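Local coordinates for glycosyl hydrolase family 2, TIM barrel domain protein (Faecalibacterium prausnitzii A2-165, PDB 6ED2) that probably hydrolyses beta-glucuronides, as a gut bacterial beta-glucuronidase of glycosyl hydrolase family 2, at residues 469-474 and 491-496. Numbering follows the deposited sequence.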
ATOM      1  N   PRO A 469       6.628  17.835 -39.374  1.00 24.85           N
ATOM      2  CA  PRO A 469       5.154  17.851 -39.304  1.00 27.49           C
ATOM      3  C   PRO A 469       4.627  18.546 -38.056  1.00 31.76           C
ATOM      4  O   PRO A 469       5.267  18.542 -36.998  1.00 30.99           O
ATOM      5  CB  PRO A 469       4.783  16.363 -39.307  1.00 27.66           C
ATOM      6  CG  PRO A 469       6.049  15.637 -38.925  1.00 29.93           C
ATOM      7  CD  PRO A 469       7.174  16.472 -39.459  1.00 28.38           C
ATOM      8  N   ARG A 470       3.445  19.164 -38.196  1.00 25.40           N
ATOM      9  CA  ARG A 470       2.800  19.911 -37.119  1.00 26.52           C
ATOM     10  C   ARG A 470       1.502  19.233 -36.702  1.00 31.74           C
ATOM     11  O   ARG A 470       0.777  18.689 -37.544  1.00 29.79           O
ATOM     12  CB  ARG A 470       2.497  21.355 -37.529  1.00 24.04           C
ATOM     13  CG  ARG A 470       3.681  22.119 -38.118  1.00 27.28           C
ATOM     14  CD  ARG A 470       3.183  23.171 -39.116  1.00 27.31           C
ATOM     15  NE  ARG A 470       2.515  22.511 -40.238  1.00 31.24           N
ATOM     16  CZ  ARG A 470       1.799  23.132 -41.170  1.00 29.50           C
ATOM     17  NH1 ARG A 470       1.647  24.445 -41.119  1.00 26.66           N
ATOM     18  NH2 ARG A 470       1.243  22.434 -42.152  1.00 30.65           N
ATOM     19  N   THR A 471       1.210  19.274 -35.401  1.00 26.25           N
ATOM     20  CA  THR A 471       0.028  18.636 -34.842  1.00 25.41           C
ATOM     21  C   THR A 471      -0.446  19.460 -33.654  1.00 26.68           C
ATOM     22  O   THR A 471       0.160  20.470 -33.289  1.00 27.63           O
ATOM     23  CB  THR A 471       0.307  17.171 -34.429  1.00 27.80           C
ATOM     24  OG1 THR A 471      -0.938  16.473 -34.233  1.00 26.46           O
ATOM     25  CG2 THR A 471       1.116  17.106 -33.121  1.00 24.94           C
ATOM     26  N   TYR A 472      -1.558  19.028 -33.070  1.00 24.83           N
ATOM     27  CA  TYR A 472      -2.045  19.519 -31.787  1.00 24.32           C
ATOM     28  C   TYR A 472      -2.956  18.428 -31.266  1.00 27.98           C
ATOM     29  O   TYR A 472      -3.468  17.630 -32.046  1.00 25.04           O
ATOM     30  CB  TYR A 472      -2.788  20.844 -31.914  1.00 24.63           C
ATOM     31  CG  TYR A 472      -4.222  20.710 -32.401  1.00 29.11           C
ATOM     32  CD1 TYR A 472      -5.296  20.722 -31.501  1.00 28.08           C
ATOM     33  CD2 TYR A 472      -4.508  20.593 -33.767  1.00 24.72           C
ATOM     34  CE1 TYR A 472      -6.612  20.611 -31.945  1.00 27.15           C
ATOM     35  CE2 TYR A 472      -5.820  20.481 -34.223  1.00 25.24           C
ATOM     36  CZ  TYR A 472      -6.866  20.502 -33.315  1.00 31.30           C
ATOM     37  OH  TYR A 472      -8.158  20.397 -33.781  1.00 27.11           O
ATOM     38  N   THR A 473      -3.150  18.366 -29.954  1.00 25.95           N
ATOM     39  CA  THR A 473      -3.899  17.232 -29.435  1.00 27.37           C
ATOM     40  C   THR A 473      -5.368  17.597 -29.285  1.00 24.91           C
ATOM     41  O   THR A 473      -5.713  18.688 -28.822  1.00 25.64           O
ATOM     42  CB  THR A 473      -3.325  16.733 -28.107  1.00 28.09           C
ATOM     43  OG1 THR A 473      -3.512  17.734 -27.103  1.00 29.08           O
ATOM     44  CG2 THR A 473      -1.839  16.419 -28.262  1.00 23.83           C
ATOM     45  N   VAL A 474      -6.233  16.668 -29.680  1.00 24.76           N
ATOM     46  CA  VAL A 474      -7.656  16.936 -29.840  1.00 29.84           C
ATOM     47  C   VAL A 474      -8.399  16.513 -28.579  1.00 27.53           C
ATOM     48  O   VAL A 474      -8.289  15.364 -28.142  1.00 28.43           O
ATOM     49  CB  VAL A 474      -8.213  16.217 -31.079  1.00 31.56           C
ATOM     50  CG1 VAL A 474      -9.703  16.516 -31.240  1.00 25.03           C
ATOM     51  CG2 VAL A 474      -7.417  16.635 -32.318  1.00 25.48           C
ATOM     52  N   PHE A 491      -0.693  15.719 -39.025  1.00 26.41           N
ATOM     53  CA  PHE A 491      -1.142  14.423 -38.558  1.00 28.32           C
ATOM     54  C   PHE A 491      -1.995  14.722 -37.346  1.00 25.33           C
ATOM     55  O   PHE A 491      -1.786  15.735 -36.673  1.00 26.24           O
ATOM     56  CB  PHE A 491       0.023  13.455 -38.261  1.00 27.12           C
ATOM     57  CG  PHE A 491       0.947  13.900 -37.136  1.00 27.96           C
ATOM     58  CD1 PHE A 491       0.723  13.485 -35.829  1.00 26.31           C
ATOM     59  CD2 PHE A 491       2.043  14.707 -37.393  1.00 27.42           C
ATOM     60  CE1 PHE A 491       1.572  13.877 -34.795  1.00 29.47           C
ATOM     61  CE2 PHE A 491       2.899  15.116 -36.360  1.00 30.42           C
ATOM     62  CZ  PHE A 491       2.662  14.690 -35.062  1.00 28.22           C
ATOM     63  N   VAL A 492      -3.003  13.904 -37.129  1.00 23.01           N
ATOM     64  CA  VAL A 492      -3.954  14.156 -36.056  1.00 27.54           C
ATOM     65  C   VAL A 492      -3.487  13.416 -34.809  1.00 27.37           C
ATOM     66  O   VAL A 492      -3.015  12.273 -34.895  1.00 28.09           O
ATOM     67  CB  VAL A 492      -5.378  13.747 -36.488  1.00 26.45           C
ATOM     68  CG1 VAL A 492      -6.349  13.832 -35.327  1.00 24.51           C
ATOM     69  CG2 VAL A 492      -5.850  14.675 -37.630  1.00 29.67           C
ATOM     70  N   SER A 493      -3.580  14.088 -33.653  1.00 23.18           N
ATOM     71  CA  SER A 493      -3.244  13.525 -32.345  1.00 27.02           C
ATOM     72  C   SER A 493      -4.487  13.552 -31.474  1.00 27.51           C
ATOM     73  O   SER A 493      -5.031  14.630 -31.201  1.00 26.80           O
ATOM     74  CB  SER A 493      -2.123  14.321 -31.662  1.00 22.52           C
ATOM     75  OG  SER A 493      -0.939  14.342 -32.440  1.00 21.67           O
ATOM     76  N   LEU A 494      -4.927  12.383 -31.017  1.00 24.97           N
ATOM     77  CA  LEU A 494      -6.142  12.294 -30.218  1.00 26.44           C
ATOM     78  C   LEU A 494      -5.808  11.972 -28.769  1.00 28.87           C
ATOM     79  O   LEU A 494      -4.950  11.124 -28.492  1.00 28.14           O
ATOM     80  CB  LEU A 494      -7.099  11.225 -30.771  1.00 25.74           C
ATOM     81  CG  LEU A 494      -7.697  11.426 -32.173  1.00 30.05           C
ATOM     82  CD1 LEU A 494      -8.711  10.318 -32.478  1.00 23.76           C
ATOM     83  CD2 LEU A 494      -8.342  12.809 -32.339  1.00 25.72           C
ATOM     84  N   ASN A 495      -6.498  12.646 -27.850  1.00 24.48           N
ATOM     85  CA  ASN A 495      -6.536  12.279 -26.439  1.00 27.55           C
ATOM     86  C   ASN A 495      -7.894  11.639 -26.181  1.00 30.59           C
ATOM     87  O   ASN A 495      -8.910  12.339 -26.145  1.00 30.86           O
ATOM     88  CB  ASN A 495      -6.336  13.498 -25.534  1.00 30.80           C
ATOM     89  CG  ASN A 495      -4.947  14.132 -25.678  1.00 28.55           C
ATOM     90  OD1 ASN A 495      -4.089  13.654 -26.432  1.00 28.84           O
ATOM     91  ND2 ASN A 495      -4.728  15.215 -24.950  1.00 29.52           N
ATOM     92  N   ARG A 496      -7.923  10.321 -25.997  1.00 29.66           N
ATOM     93  CA  ARG A 496      -9.188   9.608 -25.878  1.00 29.70           C
ATOM     94  C   ARG A 496      -9.194   8.695 -24.657  1.00 30.38           C
ATOM     95  O   ARG A 496      -8.200   8.036 -24.355  1.00 26.57           O
ATOM     96  CB  ARG A 496      -9.477   8.802 -27.139  1.00 26.58           C
ATOM     97  CG  ARG A 496      -9.906   9.665 -28.326  1.00 28.34           C
ATOM     98  CD  ARG A 496     -11.080  10.546 -27.948  1.00 30.16           C
ATOM     99  NE  ARG A 496     -11.531  11.401 -29.042  1.00 30.88           N
ATOM    100  CZ  ARG A 496     -11.085  12.638 -29.268  1.00 33.47           C
ATOM    101  NH1 ARG A 496     -10.159  13.183 -28.488  1.00 27.98           N
ATOM    102  NH2 ARG A 496     -11.571  13.334 -30.283  1.00 31.61           N
TER
HETATM  103  O   HOH W   1      -4.525  17.003 -34.339  1.00 24.81           O
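Val-474 anchors two neighbouring parallel strands, 470-474 and 492-495, whose axes come within 4.5 Å at an angle of 27°: its N donates to Ser-493 O at 2.8 Å, and its O accepts from Asn-495 N at 3.3 Å. That same oxygen takes a second bond, from Arg-496 NH1 at 2.9 Å; it lies in the guanidinium plane, while NH1 comes from above the carbonyl plane. NH1 also bonds Asn-495 O, so two carbonyls and a salt bridge from NH2 to Glu-518 fix the guanidinium. Leu-494 lies beside Val-474 and sets CD2 3.6 Å from Val-474 CB. Toward the N-terminal ends the strands part, and a water fills in, donating to Tyr-472 O and accepting from Ser-493 N. Here Thr-471 takes over the bridging: with OG1 anti to the backbone N (chi1 -164°), it donates to Phe-491 O at 2.7 Å and accepts from Ser-493 OG at 2.8 Å. Its CB sits over one face of the Phe-491 ring, a CH-pi contact 3.6 Å from the centroid, while Pro-469 CB meets the ring edge. These are adjacent strands of the TIM barrel. Strand 433-440 flanks 470-474 and strand 531-535 flanks 492-495; Thr-473, Ser-493 and Asn-495 face inward, Asn-495 bonding Thr-534 and Glu-441, whereas Leu-494 and Val-492 pack outward against helix 508-525.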